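Local coordinates for putative polysaccharide biosynthesis protein with aminopeptidase-like domain (Clostridium acetobutylicum, PDB 3K9T) that binds one zinc ion per subunit and probably acts in the biosynthesis of modified polysaccharides, with no peptidase activity expected despite its aminopeptidase-like domain, at residues A251-D256 with S317-D322; T216-R221 with Y351-N356; E52-K57 with Y169-I174. All coordinates share one frame; numbering follows the deposited sequence.

Contact 1: residues A251-D256 with S317-D322; sequences ATCVGD and SCYGFD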
ATOM      1  N   ALA A 251      14.304 -18.561 -19.398  1.00 24.62           N
ATOM      2  CA  ALA A 251      15.487 -18.903 -18.641  1.00 21.98           C
ATOM      3  C   ALA A 251      16.727 -18.391 -19.365  1.00 25.20           C
ATOM      4  O   ALA A 251      17.003 -18.752 -20.507  1.00 23.27           O
ATOM      5  CB  ALA A 251      15.588 -20.410 -18.436  1.00 19.46           C
ATOM      6  N   THR A 252      17.486 -17.552 -18.675  1.00 26.86           N
ATOM      7  CA  THR A 252      18.751 -17.085 -19.178  1.00 28.17           C
ATOM      8  C   THR A 252      19.596 -16.688 -17.984  1.00 27.65           C
ATOM      9  O   THR A 252      19.059 -16.494 -16.894  1.00 25.35           O
ATOM     10  CB  THR A 252      18.563 -15.898 -20.126  1.00 28.48           C
ATOM     11  OG1 THR A 252      19.841 -15.446 -20.524  1.00 24.91           O
ATOM     12  CG2 THR A 252      17.800 -14.749 -19.474  1.00 24.88           C
ATOM     13  N   CYS A 253      20.907 -16.612 -18.184  1.00 26.09           N
ATOM     14  CA  CYS A 253      21.832 -16.140 -17.148  1.00 28.38           C
ATOM     15  C   CYS A 253      21.645 -16.824 -15.808  1.00 27.73           C
ATOM     16  O   CYS A 253      21.605 -16.156 -14.777  1.00 25.42           O
ATOM     17  CB  CYS A 253      21.673 -14.624 -16.966  1.00 30.24           C
ATOM     18  SG  CYS A 253      22.084 -13.676 -18.461  1.00 25.80           S
ATOM     19  N   VAL A 254      21.544 -18.150 -15.837  1.00 25.76           N
ATOM     20  CA  VAL A 254      21.183 -18.904 -14.661  1.00 26.86           C
ATOM     21  C   VAL A 254      22.365 -19.656 -14.041  1.00 27.20           C
ATOM     22  O   VAL A 254      22.152 -20.504 -13.155  1.00 25.99           O
ATOM     23  CB  VAL A 254      20.038 -19.922 -14.969  1.00 26.43           C
ATOM     24  CG1 VAL A 254      18.715 -19.198 -15.179  1.00 23.44           C
ATOM     25  CG2 VAL A 254      20.412 -20.808 -16.148  1.00 24.21           C
ATOM     26  N   GLY A 255      23.595 -19.309 -14.435  1.00 24.31           N
ATOM     27  CA  GLY A 255      24.759 -20.130 -14.096  1.00 22.76           C
ATOM     28  C   GLY A 255      25.890 -19.579 -13.242  1.00 25.53           C
ATOM     29  O   GLY A 255      26.771 -20.351 -12.816  1.00 27.21           O
ATOM     30  N   ASP A 256      25.908 -18.271 -12.997  1.00 23.66           N
ATOM     31  CA  ASP A 256      26.974 -17.664 -12.211  1.00 22.40           C
ATOM     32  C   ASP A 256      26.820 -17.779 -10.705  1.00 24.24           C
ATOM     33  O   ASP A 256      25.798 -18.285 -10.218  1.00 19.68           O
ATOM     34  CB  ASP A 256      27.131 -16.202 -12.591  1.00 23.65           C
ATOM     35  CG  ASP A 256      25.956 -15.350 -12.176  1.00 27.48           C
ATOM     36  OD1 ASP A 256      24.900 -15.365 -12.887  1.00 25.74           O
ATOM     37  OD2 ASP A 256      26.127 -14.622 -11.179  1.00 25.88           O
ATOM     38  N   SER A 317      22.611 -13.691 -12.090  1.00 25.23           N
ATOM     39  CA  SER A 317      23.030 -12.335 -12.406  1.00 27.20           C
ATOM     40  C   SER A 317      22.470 -12.035 -13.782  1.00 31.74           C
ATOM     41  O   SER A 317      22.863 -12.587 -14.806  1.00 32.67           O
ATOM     42  CB  SER A 317      24.552 -12.128 -12.344  1.00 26.20           C
ATOM     43  OG  SER A 317      25.052 -12.485 -11.048  1.00 18.95           O
ATOM     44  N   CYS A 318      21.498 -11.154 -13.770  1.00 35.20           N
ATOM     45  CA  CYS A 318      20.823 -10.732 -14.953  1.00 36.51           C
ATOM     46  C   CYS A 318      21.763 -10.114 -16.025  1.00 33.75           C
ATOM     47  O   CYS A 318      22.787  -9.531 -15.698  1.00 30.03           O
ATOM     48  CB  CYS A 318      19.731  -9.746 -14.495  1.00 37.59           C
ATOM     49  SG  CYS A 318      18.845  -9.057 -15.859  1.00 59.12           S
ATOM     50  N   TYR A 319      21.414 -10.295 -17.307  1.00 35.65           N
ATOM     51  CA  TYR A 319      22.118  -9.665 -18.443  1.00 35.63           C
ATOM     52  C   TYR A 319      22.390  -8.176 -18.130  1.00 35.38           C
ATOM     53  O   TYR A 319      21.527  -7.471 -17.617  1.00 32.32           O
ATOM     54  CB  TYR A 319      21.353  -9.841 -19.781  1.00 35.28           C
ATOM     55  CG  TYR A 319      19.857  -9.761 -19.661  1.00 37.65           C
ATOM     56  CD1 TYR A 319      19.214  -8.550 -19.436  1.00 34.71           C
ATOM     57  CD2 TYR A 319      19.070 -10.905 -19.755  1.00 39.38           C
ATOM     58  CE1 TYR A 319      17.819  -8.487 -19.298  1.00 37.51           C
ATOM     59  CE2 TYR A 319      17.670 -10.842 -19.644  1.00 28.60           C
ATOM     60  CZ  TYR A 319      17.058  -9.649 -19.407  1.00 36.17           C
ATOM     61  OH  TYR A 319      15.675  -9.605 -19.270  1.00 42.84           O
ATOM     62  N   GLY A 320      23.602  -7.720 -18.441  1.00 33.25           N
ATOM     63  CA  GLY A 320      24.082  -6.430 -17.983  1.00 31.01           C
ATOM     64  C   GLY A 320      25.211  -6.642 -16.989  1.00 31.64           C
ATOM     65  O   GLY A 320      25.957  -5.731 -16.701  1.00 31.45           O
ATOM     66  N   PHE A 321      25.335  -7.857 -16.458  1.00 32.99           N
ATOM     67  CA  PHE A 321      26.432  -8.206 -15.561  1.00 31.47           C
ATOM     68  C   PHE A 321      27.824  -7.905 -16.150  1.00 31.42           C
ATOM     69  O   PHE A 321      28.040  -7.856 -17.376  1.00 28.76           O
ATOM     70  CB  PHE A 321      26.318  -9.682 -15.153  1.00 34.34           C
ATOM     71  CG  PHE A 321      26.514 -10.676 -16.292  1.00 36.70           C
ATOM     72  CD1 PHE A 321      27.791 -11.112 -16.647  1.00 28.80           C
ATOM     73  CD2 PHE A 321      25.422 -11.214 -16.957  1.00 37.16           C
ATOM     74  CE1 PHE A 321      27.965 -12.011 -17.668  1.00 25.05           C
ATOM     75  CE2 PHE A 321      25.595 -12.123 -17.975  1.00 31.47           C
ATOM     76  CZ  PHE A 321      26.870 -12.528 -18.327  1.00 32.07           C
ATOM     77  N   ASP A 322      28.777  -7.679 -15.260  1.00 32.89           N
ATOM     78  CA  ASP A 322      30.127  -7.339 -15.681  1.00 32.48           C
ATOM     79  C   ASP A 322      30.753  -8.476 -16.459  1.00 31.54           C
ATOM     80  O   ASP A 322      30.913  -9.575 -15.943  1.00 31.16           O
ATOM     81  CB  ASP A 322      31.010  -7.024 -14.497  1.00 33.21           C
ATOM     82  CG  ASP A 322      32.380  -6.510 -14.915  1.00 38.34           C
ATOM     83  OD1 ASP A 322      32.468  -5.750 -15.908  1.00 39.13           O
ATOM     84  OD2 ASP A 322      33.356  -6.862 -14.229  1.00 42.24           O
TER
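Beside the zinc site, C253 and D256 of one loop meet S317, Y319 and F321 of another. The carboxylate of D256 binds the backbone N-H and the hydroxyl of S317. S317 N donates to the syn lone pair of D256 OD1 at 2.9 Å, with an N-H...O angle of 153°. S317 OG also donates to D256 OD2; the modelled separation is so short that its exact value is doubtful. N195 ND2 and G258 N supply further bonds to OD1 and OD2. The loops follow strands 245-250 and 311-315, neighbours in the mixed sheet of the aminopeptidase-like domain, and N195 directly precedes the zinc ligand D196. C253 carries the apolar part. Its CB lies 3.2 Å from S317 O. Its SG lies anti to the carbonyl carbon (chi1 -62°) and sits 3.9 Å from F321 CE2, at the ring edge, a Cys sulfur-aromatic contact. The same SG is 3.6 Å from Y319 N and meets the Y319 ring obliquely. C318 to F321 form a type II turn, closed by F321 N donating to C318 O at 3.1 Å. T252 CG2 touches the edge of the Y319 ring, 3.9 Å from CE2, while T252 OG1 bonds Y187 OH.

Contact 2: residues T216-R221 with Y351-N356; sequences TKYSYR and YTIENN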
ATOM      1  N   THR A 216       2.530 -35.305 -14.697  1.00 31.83           N
ATOM      2  CA  THR A 216       2.184 -33.916 -14.352  1.00 29.69           C
ATOM      3  C   THR A 216       0.731 -33.574 -14.634  1.00 28.54           C
ATOM      4  O   THR A 216       0.120 -34.171 -15.506  1.00 26.99           O
ATOM      5  CB  THR A 216       3.080 -32.889 -15.117  1.00 29.78           C
ATOM      6  OG1 THR A 216       2.859 -33.003 -16.536  1.00 24.45           O
ATOM      7  CG2 THR A 216       4.538 -33.121 -14.804  1.00 23.91           C
ATOM      8  N   LYS A 217       0.195 -32.620 -13.865  1.00 29.05           N
ATOM      9  CA  LYS A 217      -1.179 -32.108 -14.034  1.00 31.60           C
ATOM     10  C   LYS A 217      -1.193 -31.223 -15.265  1.00 28.92           C
ATOM     11  O   LYS A 217      -2.048 -31.352 -16.149  1.00 29.59           O
ATOM     12  CB  LYS A 217      -1.618 -31.294 -12.792  1.00 32.73           C
ATOM     13  CG  LYS A 217      -2.995 -30.549 -12.845  1.00 38.67           C
ATOM     14  CD  LYS A 217      -3.253 -29.775 -11.499  1.00 47.01           C
ATOM     15  CE  LYS A 217      -4.160 -28.519 -11.644  1.00 52.84           C
ATOM     16  NZ  LYS A 217      -4.817 -28.075 -10.355  1.00 42.75           N
ATOM     17  N   TYR A 218      -0.231 -30.322 -15.303  1.00 25.30           N
ATOM     18  CA  TYR A 218      -0.097 -29.432 -16.427  1.00 26.51           C
ATOM     19  C   TYR A 218       0.745 -30.026 -17.568  1.00 23.58           C
ATOM     20  O   TYR A 218       1.508 -30.978 -17.382  1.00 21.25           O
ATOM     21  CB  TYR A 218       0.502 -28.100 -15.996  1.00 26.44           C
ATOM     22  CG  TYR A 218      -0.388 -27.276 -15.110  1.00 31.79           C
ATOM     23  CD1 TYR A 218      -1.461 -26.575 -15.630  1.00 41.44           C
ATOM     24  CD2 TYR A 218      -0.140 -27.174 -13.754  1.00 34.08           C
ATOM     25  CE1 TYR A 218      -2.271 -25.803 -14.816  1.00 46.35           C
ATOM     26  CE2 TYR A 218      -0.941 -26.418 -12.944  1.00 42.28           C
ATOM     27  CZ  TYR A 218      -1.994 -25.722 -13.473  1.00 42.58           C
ATOM     28  OH  TYR A 218      -2.758 -24.952 -12.641  1.00 50.46           O
ATOM     29  N   SER A 219       0.527 -29.461 -18.751  1.00 22.73           N
ATOM     30  CA  SER A 219       1.312 -29.743 -19.922  1.00 24.80           C
ATOM     31  C   SER A 219       2.441 -28.745 -19.885  1.00 25.22           C
ATOM     32  O   SER A 219       2.282 -27.665 -19.327  1.00 27.27           O
ATOM     33  CB  SER A 219       0.495 -29.590 -21.198  1.00 25.90           C
ATOM     34  OG  SER A 219      -0.430 -30.658 -21.325  1.00 25.73           O
ATOM     35  N   TYR A 220       3.589 -29.143 -20.430  1.00 24.79           N
ATOM     36  CA  TYR A 220       4.776 -28.330 -20.427  1.00 24.53           C
ATOM     37  C   TYR A 220       5.367 -28.271 -21.822  1.00 22.14           C
ATOM     38  O   TYR A 220       5.494 -29.293 -22.470  1.00 21.62           O
ATOM     39  CB  TYR A 220       5.796 -28.899 -19.431  1.00 25.64           C
ATOM     40  CG  TYR A 220       5.385 -28.701 -18.013  1.00 26.79           C
ATOM     41  CD1 TYR A 220       4.439 -29.550 -17.427  1.00 24.51           C
ATOM     42  CD2 TYR A 220       5.931 -27.658 -17.239  1.00 27.50           C
ATOM     43  CE1 TYR A 220       4.040 -29.370 -16.122  1.00 23.95           C
ATOM     44  CE2 TYR A 220       5.543 -27.465 -15.907  1.00 26.19           C
ATOM     45  CZ  TYR A 220       4.571 -28.317 -15.365  1.00 29.34           C
ATOM     46  OH  TYR A 220       4.153 -28.167 -14.065  1.00 31.88           O
ATOM     47  N   ARG A 221       5.714 -27.070 -22.272  1.00 20.26           N
ATOM     48  CA  ARG A 221       6.348 -26.875 -23.560  1.00 20.44           C
ATOM     49  C   ARG A 221       7.662 -26.181 -23.374  1.00 22.65           C
ATOM     50  O   ARG A 221       7.751 -25.188 -22.661  1.00 22.18           O
ATOM     51  CB  ARG A 221       5.486 -26.030 -24.448  1.00 21.63           C
ATOM     52  CG  ARG A 221       5.996 -25.874 -25.889  1.00 22.60           C
ATOM     53  CD  ARG A 221       5.048 -24.964 -26.717  1.00 23.33           C
ATOM     54  NE  ARG A 221       3.676 -25.466 -26.654  1.00 25.46           N
ATOM     55  CZ  ARG A 221       3.217 -26.523 -27.336  1.00 29.81           C
ATOM     56  NH1 ARG A 221       3.998 -27.179 -28.172  1.00 33.75           N
ATOM     57  NH2 ARG A 221       1.952 -26.923 -27.199  1.00 29.17           N
ATOM     58  N   TYR A 351       7.076 -27.720  -8.800  1.00 23.20           N
ATOM     59  CA  TYR A 351       6.366 -28.393  -7.703  1.00 22.69           C
ATOM     60  C   TYR A 351       5.233 -27.498  -7.169  1.00 26.40           C
ATOM     61  O   TYR A 351       4.148 -27.982  -6.918  1.00 25.60           O
ATOM     62  CB  TYR A 351       7.332 -28.743  -6.560  1.00 31.76           C
ATOM     63  CG  TYR A 351       6.682 -29.339  -5.317  1.00 18.33           C
ATOM     64  CD1 TYR A 351       6.065 -28.526  -4.351  1.00 17.50           C
ATOM     65  CD2 TYR A 351       6.700 -30.705  -5.093  1.00 15.42           C
ATOM     66  CE1 TYR A 351       5.484 -29.079  -3.220  1.00 23.70           C
ATOM     67  CE2 TYR A 351       6.122 -31.271  -3.945  1.00 32.80           C
ATOM     68  CZ  TYR A 351       5.526 -30.455  -3.013  1.00 32.52           C
ATOM     69  OH  TYR A 351       4.948 -31.009  -1.897  1.00 22.62           O
ATOM     70  N   THR A 352       5.473 -26.198  -7.017  1.00 21.72           N
ATOM     71  CA  THR A 352       4.435 -25.289  -6.485  1.00 16.29           C
ATOM     72  C   THR A 352       3.271 -25.125  -7.486  1.00 22.65           C
ATOM     73  O   THR A 352       2.088 -25.167  -7.127  1.00 26.44           O
ATOM     74  CB  THR A 352       5.048 -23.924  -6.073  1.00 29.90           C
ATOM     75  OG1 THR A 352       6.161 -24.143  -5.194  1.00 22.22           O
ATOM     76  CG2 THR A 352       4.024 -23.055  -5.363  1.00 12.10           C
ATOM     77  N   ILE A 353       3.618 -24.944  -8.748  1.00 23.81           N
ATOM     78  CA  ILE A 353       2.631 -24.817  -9.802  1.00 22.49           C
ATOM     79  C   ILE A 353       1.711 -26.018  -9.783  1.00 44.45           C
ATOM     80  O   ILE A 353       0.504 -25.875  -9.841  1.00 22.03           O
ATOM     81  CB  ILE A 353       3.304 -24.755 -11.188  1.00 38.64           C
ATOM     82  CG1 ILE A 353       4.010 -23.426 -11.384  1.00 29.41           C
ATOM     83  CG2 ILE A 353       2.281 -24.993 -12.328  1.00 13.51           C
ATOM     84  CD1 ILE A 353       4.980 -23.478 -12.572  1.00 22.35           C
ATOM     85  N   GLU A 354       2.304 -27.201  -9.702  1.00 29.46           N
ATOM     86  CA  GLU A 354       1.555 -28.450  -9.782  1.00 32.73           C
ATOM     87  C   GLU A 354       0.657 -28.718  -8.577  1.00 21.84           C
ATOM     88  O   GLU A 354      -0.452 -29.197  -8.733  1.00 32.29           O
ATOM     89  CB  GLU A 354       2.556 -29.586  -9.911  1.00 24.02           C
ATOM     90  CG  GLU A 354       3.187 -29.685 -11.264  1.00 26.38           C
ATOM     91  CD  GLU A 354       2.303 -30.380 -12.257  1.00 27.65           C
ATOM     92  OE1 GLU A 354       1.770 -31.443 -11.898  1.00 31.59           O
ATOM     93  OE2 GLU A 354       2.146 -29.861 -13.392  1.00 22.07           O
ATOM     94  N   ASN A 355       1.155 -28.404  -7.377  1.00 34.08           N
ATOM     95  CA  ASN A 355       0.431 -28.658  -6.128  1.00 24.13           C
ATOM     96  C   ASN A 355      -0.384 -27.502  -5.547  1.00 25.45           C
ATOM     97  O   ASN A 355      -0.832 -27.596  -4.403  1.00 27.00           O
ATOM     98  CB  ASN A 355       1.407 -29.166  -5.050  1.00 31.98           C
ATOM     99  CG  ASN A 355       1.986 -30.526  -5.386  1.00 32.30           C
ATOM    100  OD1 ASN A 355       1.248 -31.483  -5.566  1.00 35.78           O
ATOM    101  ND2 ASN A 355       3.323 -30.615  -5.467  1.00 38.90           N
ATOM    102  N   ASN A 356      -0.578 -26.429  -6.311  1.00 23.38           N
ATOM    103  CA  ASN A 356      -1.359 -25.276  -5.853  1.00 29.13           C
ATOM    104  C   ASN A 356      -2.851 -25.536  -5.994  1.00 20.92           C
ATOM    105  O   ASN A 356      -3.524 -24.887  -6.787  1.00 25.58           O
ATOM    106  CB  ASN A 356      -0.996 -23.989  -6.631  1.00 20.39           C
ATOM    107  CG  ASN A 356      -1.637 -22.732  -6.028  1.00 23.13           C
ATOM    108  OD1 ASN A 356      -1.916 -22.701  -4.840  1.00 27.46           O
ATOM    109  ND2 ASN A 356      -1.855 -21.693  -6.843  1.00 23.17           N
TER
HETATM  110  O   HOH W   1      -2.527 -27.460  -9.297  1.00 33.76           O
HETATM  111  O   HOH W   2      -1.230 -24.046 -10.670  1.00 32.51           O
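E354 OE2 is gripped by two donors of the facing segment. Y220 OH gives the shorter bond, 2.7 Å to E354 OE2. It meets that oxygen on the anti side, 20° out of the carboxylate plane. Y218 N donates to the same E354 OE2 at 3.1 Å, on the syn side and also tilted from the plane. The other oxygen, E354 OE1, accepts from K217 N at 2.8 Å through its syn lone pair, and this bond is almost straight at 176°. One buried carboxylate thus satisfies two successive backbone N-H groups and a phenol. Three bonds fix its rotation, and they would be expected to favour the charged form. A bend at chi2 (-81°) turns E354 CD toward K217 N and Y220 OH. Y220 and E354 reach each other tip to tip, and OE2 lies at the edge of the Y220 ring. I353 supplies the apolar part: its CG2 packs 3.6 Å from Y218 CD2. Two waters also bridge the segments. One links K217 NZ to E354 O. The other accepts from Y218 OH and donates to I353 O. I182 of strand 181-187 lies against Y218, Y220 and I353. The arrangement joins the C-terminal part of helix 336-355 to strand 219-225 and the loop entering it, a helix packed on the central mixed sheet of the zinc-exopeptidase-like alpha/beta fold.

Contact 3: residues E52-K57 with Y169-I174; sequences EIHEVK and YGEYYI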
ATOM      1  N   GLU A  52      11.359 -31.689 -31.494  1.00 22.64           N
ATOM      2  CA  GLU A  52      10.971 -31.502 -32.869  1.00 24.56           C
ATOM      3  C   GLU A  52      11.717 -30.240 -33.363  1.00 24.26           C
ATOM      4  O   GLU A  52      11.635 -29.164 -32.751  1.00 26.85           O
ATOM      5  CB  GLU A  52       9.469 -31.380 -33.026  1.00 22.66           C
ATOM      6  CG  GLU A  52       9.154 -31.098 -34.468  1.00 34.66           C
ATOM      7  CD  GLU A  52       7.686 -31.080 -34.779  1.00 42.18           C
ATOM      8  OE1 GLU A  52       6.871 -31.030 -33.826  1.00 43.08           O
ATOM      9  OE2 GLU A  52       7.374 -31.088 -35.997  1.00 48.74           O
ATOM     10  N   ILE A  53      12.483 -30.401 -34.435  1.00 25.08           N
ATOM     11  CA  ILE A  53      13.249 -29.308 -35.033  1.00 26.03           C
ATOM     12  C   ILE A  53      12.466 -28.710 -36.207  1.00 26.82           C
ATOM     13  O   ILE A  53      11.946 -29.424 -37.053  1.00 29.14           O
ATOM     14  CB  ILE A  53      14.634 -29.800 -35.465  1.00 26.74           C
ATOM     15  CG1 ILE A  53      15.392 -30.332 -34.235  1.00 28.82           C
ATOM     16  CG2 ILE A  53      15.432 -28.699 -36.172  1.00 24.90           C
ATOM     17  CD1 ILE A  53      15.699 -29.299 -33.185  1.00 27.01           C
ATOM     18  N   HIS A  54      12.334 -27.390 -36.212  1.00 27.60           N
ATOM     19  CA  HIS A  54      11.593 -26.669 -37.249  1.00 27.32           C
ATOM     20  C   HIS A  54      12.561 -25.833 -38.076  1.00 25.85           C
ATOM     21  O   HIS A  54      13.548 -25.308 -37.557  1.00 27.64           O
ATOM     22  CB  HIS A  54      10.526 -25.754 -36.623  1.00 27.74           C
ATOM     23  CG  HIS A  54       9.391 -26.490 -35.971  1.00 29.95           C
ATOM     24  ND1 HIS A  54       8.206 -26.753 -36.623  1.00 30.05           N
ATOM     25  CD2 HIS A  54       9.257 -27.008 -34.726  1.00 29.13           C
ATOM     26  CE1 HIS A  54       7.397 -27.415 -35.816  1.00 24.16           C
ATOM     27  NE2 HIS A  54       8.015 -27.592 -34.661  1.00 30.83           N
ATOM     28  N   GLU A  55      12.279 -25.707 -39.361  1.00 23.57           N
ATOM     29  CA  GLU A  55      13.092 -24.875 -40.246  1.00 24.58           C
ATOM     30  C   GLU A  55      12.152 -23.958 -41.028  1.00 24.88           C
ATOM     31  O   GLU A  55      11.368 -24.435 -41.853  1.00 25.43           O
ATOM     32  CB  GLU A  55      13.943 -25.743 -41.188  1.00 24.85           C
ATOM     33  CG  GLU A  55      15.006 -26.590 -40.509  1.00 20.62           C
ATOM     34  CD  GLU A  55      16.262 -25.841 -40.115  1.00 26.71           C
ATOM     35  OE1 GLU A  55      16.478 -24.720 -40.615  1.00 26.68           O
ATOM     36  OE2 GLU A  55      17.083 -26.399 -39.338  1.00 28.13           O
ATOM     37  N   VAL A  56      12.194 -22.659 -40.730  1.00 25.31           N
ATOM     38  CA  VAL A  56      11.318 -21.689 -41.399  1.00 23.68           C
ATOM     39  C   VAL A  56      12.127 -20.954 -42.471  1.00 24.11           C
ATOM     40  O   VAL A  56      13.175 -20.384 -42.173  1.00 25.55           O
ATOM     41  CB  VAL A  56      10.704 -20.708 -40.382  1.00 22.62           C
ATOM     42  CG1 VAL A  56       9.699 -19.799 -41.069  1.00 17.69           C
ATOM     43  CG2 VAL A  56      10.063 -21.489 -39.239  1.00 20.32           C
ATOM     44  N   LYS A  57      11.644 -20.994 -43.709  1.00 25.51           N
ATOM     45  CA  LYS A  57      12.342 -20.418 -44.869  1.00 26.83           C
ATOM     46  C   LYS A  57      12.648 -18.932 -44.729  1.00 24.24           C
ATOM     47  O   LYS A  57      11.825 -18.145 -44.264  1.00 21.48           O
ATOM     48  CB  LYS A  57      11.542 -20.643 -46.179  1.00 28.21           C
ATOM     49  CG  LYS A  57      11.885 -21.950 -46.964  1.00 32.31           C
ATOM     50  CD  LYS A  57      11.198 -22.015 -48.348  1.00 40.39           C
ATOM     51  N   TYR A 169      14.432 -23.727 -35.133  1.00 26.40           N
ATOM     52  CA  TYR A 169      14.035 -23.715 -33.718  1.00 27.41           C
ATOM     53  C   TYR A 169      13.632 -25.116 -33.282  1.00 26.82           C
ATOM     54  O   TYR A 169      13.151 -25.908 -34.094  1.00 26.54           O
ATOM     55  CB  TYR A 169      12.969 -22.666 -33.356  1.00 24.76           C
ATOM     56  CG  TYR A 169      11.554 -22.911 -33.844  1.00 21.91           C
ATOM     57  CD1 TYR A 169      10.685 -23.683 -33.130  1.00 19.31           C
ATOM     58  CD2 TYR A 169      11.084 -22.310 -34.970  1.00 27.82           C
ATOM     59  CE1 TYR A 169       9.413 -23.864 -33.530  1.00 25.24           C
ATOM     60  CE2 TYR A 169       9.789 -22.489 -35.386  1.00 24.02           C
ATOM     61  CZ  TYR A 169       8.963 -23.262 -34.669  1.00 26.97           C
ATOM     62  OH  TYR A 169       7.670 -23.469 -35.112  1.00 19.61           O
ATOM     63  N   GLY A 170      13.869 -25.418 -32.008  1.00 27.12           N
ATOM     64  CA  GLY A 170      13.521 -26.714 -31.428  1.00 27.53           C
ATOM     65  C   GLY A 170      12.418 -26.623 -30.377  1.00 24.60           C
ATOM     66  O   GLY A 170      12.287 -25.626 -29.679  1.00 24.03           O
ATOM     67  N   GLU A 171      11.669 -27.700 -30.219  1.00 22.12           N
ATOM     68  CA  GLU A 171      10.516 -27.691 -29.337  1.00 23.88           C
ATOM     69  C   GLU A 171      10.249 -29.083 -28.748  1.00 25.23           C
ATOM     70  O   GLU A 171      10.323 -30.101 -29.452  1.00 24.25           O
ATOM     71  CB  GLU A 171       9.328 -27.220 -30.161  1.00 24.26           C
ATOM     72  CG  GLU A 171       8.020 -27.094 -29.473  1.00 25.34           C
ATOM     73  CD  GLU A 171       6.954 -26.476 -30.404  1.00 26.53           C
ATOM     74  OE1 GLU A 171       7.255 -26.178 -31.582  1.00 22.25           O
ATOM     75  OE2 GLU A 171       5.822 -26.236 -29.948  1.00 26.62           O
ATOM     76  N   TYR A 172       9.947 -29.124 -27.454  1.00 24.46           N
ATOM     77  CA  TYR A 172       9.602 -30.375 -26.786  1.00 24.51           C
ATOM     78  C   TYR A 172       8.338 -30.145 -25.967  1.00 26.04           C
ATOM     79  O   TYR A 172       8.239 -29.151 -25.243  1.00 29.80           O
ATOM     80  CB  TYR A 172      10.740 -30.833 -25.896  1.00 23.30           C
ATOM     81  CG  TYR A 172      10.440 -32.077 -25.096  1.00 25.43           C
ATOM     82  CD1 TYR A 172       9.886 -33.209 -25.696  1.00 24.19           C
ATOM     83  CD2 TYR A 172      10.752 -32.140 -23.739  1.00 29.55           C
ATOM     84  CE1 TYR A 172       9.625 -34.333 -24.958  1.00 23.93           C
ATOM     85  CE2 TYR A 172      10.502 -33.273 -22.996  1.00 26.31           C
ATOM     86  CZ  TYR A 172       9.942 -34.360 -23.609  1.00 13.23           C
ATOM     87  OH  TYR A 172       9.704 -35.472 -22.858  1.00 26.16           O
ATOM     88  N   TYR A 173       7.368 -31.038 -26.124  1.00 25.22           N
ATOM     89  CA  TYR A 173       6.065 -30.939 -25.456  1.00 25.60           C
ATOM     90  C   TYR A 173       5.765 -32.170 -24.614  1.00 25.53           C
ATOM     91  O   TYR A 173       5.848 -33.262 -25.106  1.00 29.92           O
ATOM     92  CB  TYR A 173       4.971 -30.829 -26.492  1.00 23.95           C
ATOM     93  CG  TYR A 173       3.597 -30.701 -25.917  1.00 26.19           C
ATOM     94  CD1 TYR A 173       3.200 -29.529 -25.286  1.00 25.63           C
ATOM     95  CD2 TYR A 173       2.683 -31.747 -25.999  1.00 30.14           C
ATOM     96  CE1 TYR A 173       1.952 -29.400 -24.765  1.00 24.16           C
ATOM     97  CE2 TYR A 173       1.405 -31.623 -25.464  1.00 23.51           C
ATOM     98  CZ  TYR A 173       1.060 -30.457 -24.858  1.00 18.83           C
ATOM     99  OH  TYR A 173      -0.185 -30.317 -24.336  1.00 30.65           O
ATOM    100  N   ILE A 174       5.445 -31.969 -23.344  1.00 26.20           N
ATOM    101  CA  ILE A 174       5.016 -33.016 -22.442  1.00 26.34           C
ATOM    102  C   ILE A 174       3.525 -32.788 -22.199  1.00 27.96           C
ATOM    103  O   ILE A 174       3.121 -31.704 -21.736  1.00 25.03           O
ATOM    104  CB  ILE A 174       5.740 -32.935 -21.091  1.00 25.93           C
ATOM    105  CG1 ILE A 174       7.243 -33.118 -21.268  1.00 31.35           C
ATOM    106  CG2 ILE A 174       5.207 -33.970 -20.108  1.00 22.66           C
ATOM    107  CD1 ILE A 174       8.032 -32.912 -19.977  1.00 21.82           C
TER
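Strands 52-57 and 169-174 run antiparallel at 147°, with E52-E171 and H54-Y169 as hydrogen-bonded pairs and I53-G170 as the non-hydrogen-bonded pair between them. Strand 52-57 is one of the two outermost strands within this chain of the mixed sheet of the aminopeptidase-like fold, and the insert region leaves and returns between it and its partner. Four backbone bonds hold the ladder; H54 N to Y169 O is the shortest at 2.7 Å. On one face, I53 CD1 lies 3.8 Å from G170 CA. H54 and Y169 carry the side-chain contact on the other face, shared with E52 and E171. Y169 CG sits between its backbone N and carbonyl carbon (chi1 72°), which places it near H54 CB. H54 CB lies over the centre of the Y169 ring, 3.6 Å from the centroid (CH-pi). The two rings are nearly parallel (14°) but offset, with little overlap. H54 CD2 approaches Y169 CE1 to 3.4 Å, and Y169 OH, bonded by R237 NE, lies over one imidazole face near its rim. E171 OE1 comes to 3.5 Å from H54 NE2, while E171 OE2 forms a salt bridge with R221 NH1. V56 CG2 meets the edge of the Y169 ring, 4.0 Å from CE2.

How the contacts relate
All three contacts belong to one aminopeptidase-like domain built on a mixed sheet. Contact 3 closes first along the chain. Contact 2 opens later, and contact 1 falls within the span that contact 2 brings together. Contacts 2 and 3 have centres about 22 Å apart but touch, because strands 219-225 and 166-174 are neighbours in the sheet. Y220 O and I174 N probably form a hydrogen bond there. Contact 1 is separate, with its centre about 26 Å from contact 2 and 25 Å from contact 3. Contacts 2 and 3 are structural joints of the sheet, contact 2 with helix 336-355 and contact 3 with the edge strand. Contact 1 joins loops beside the zinc site.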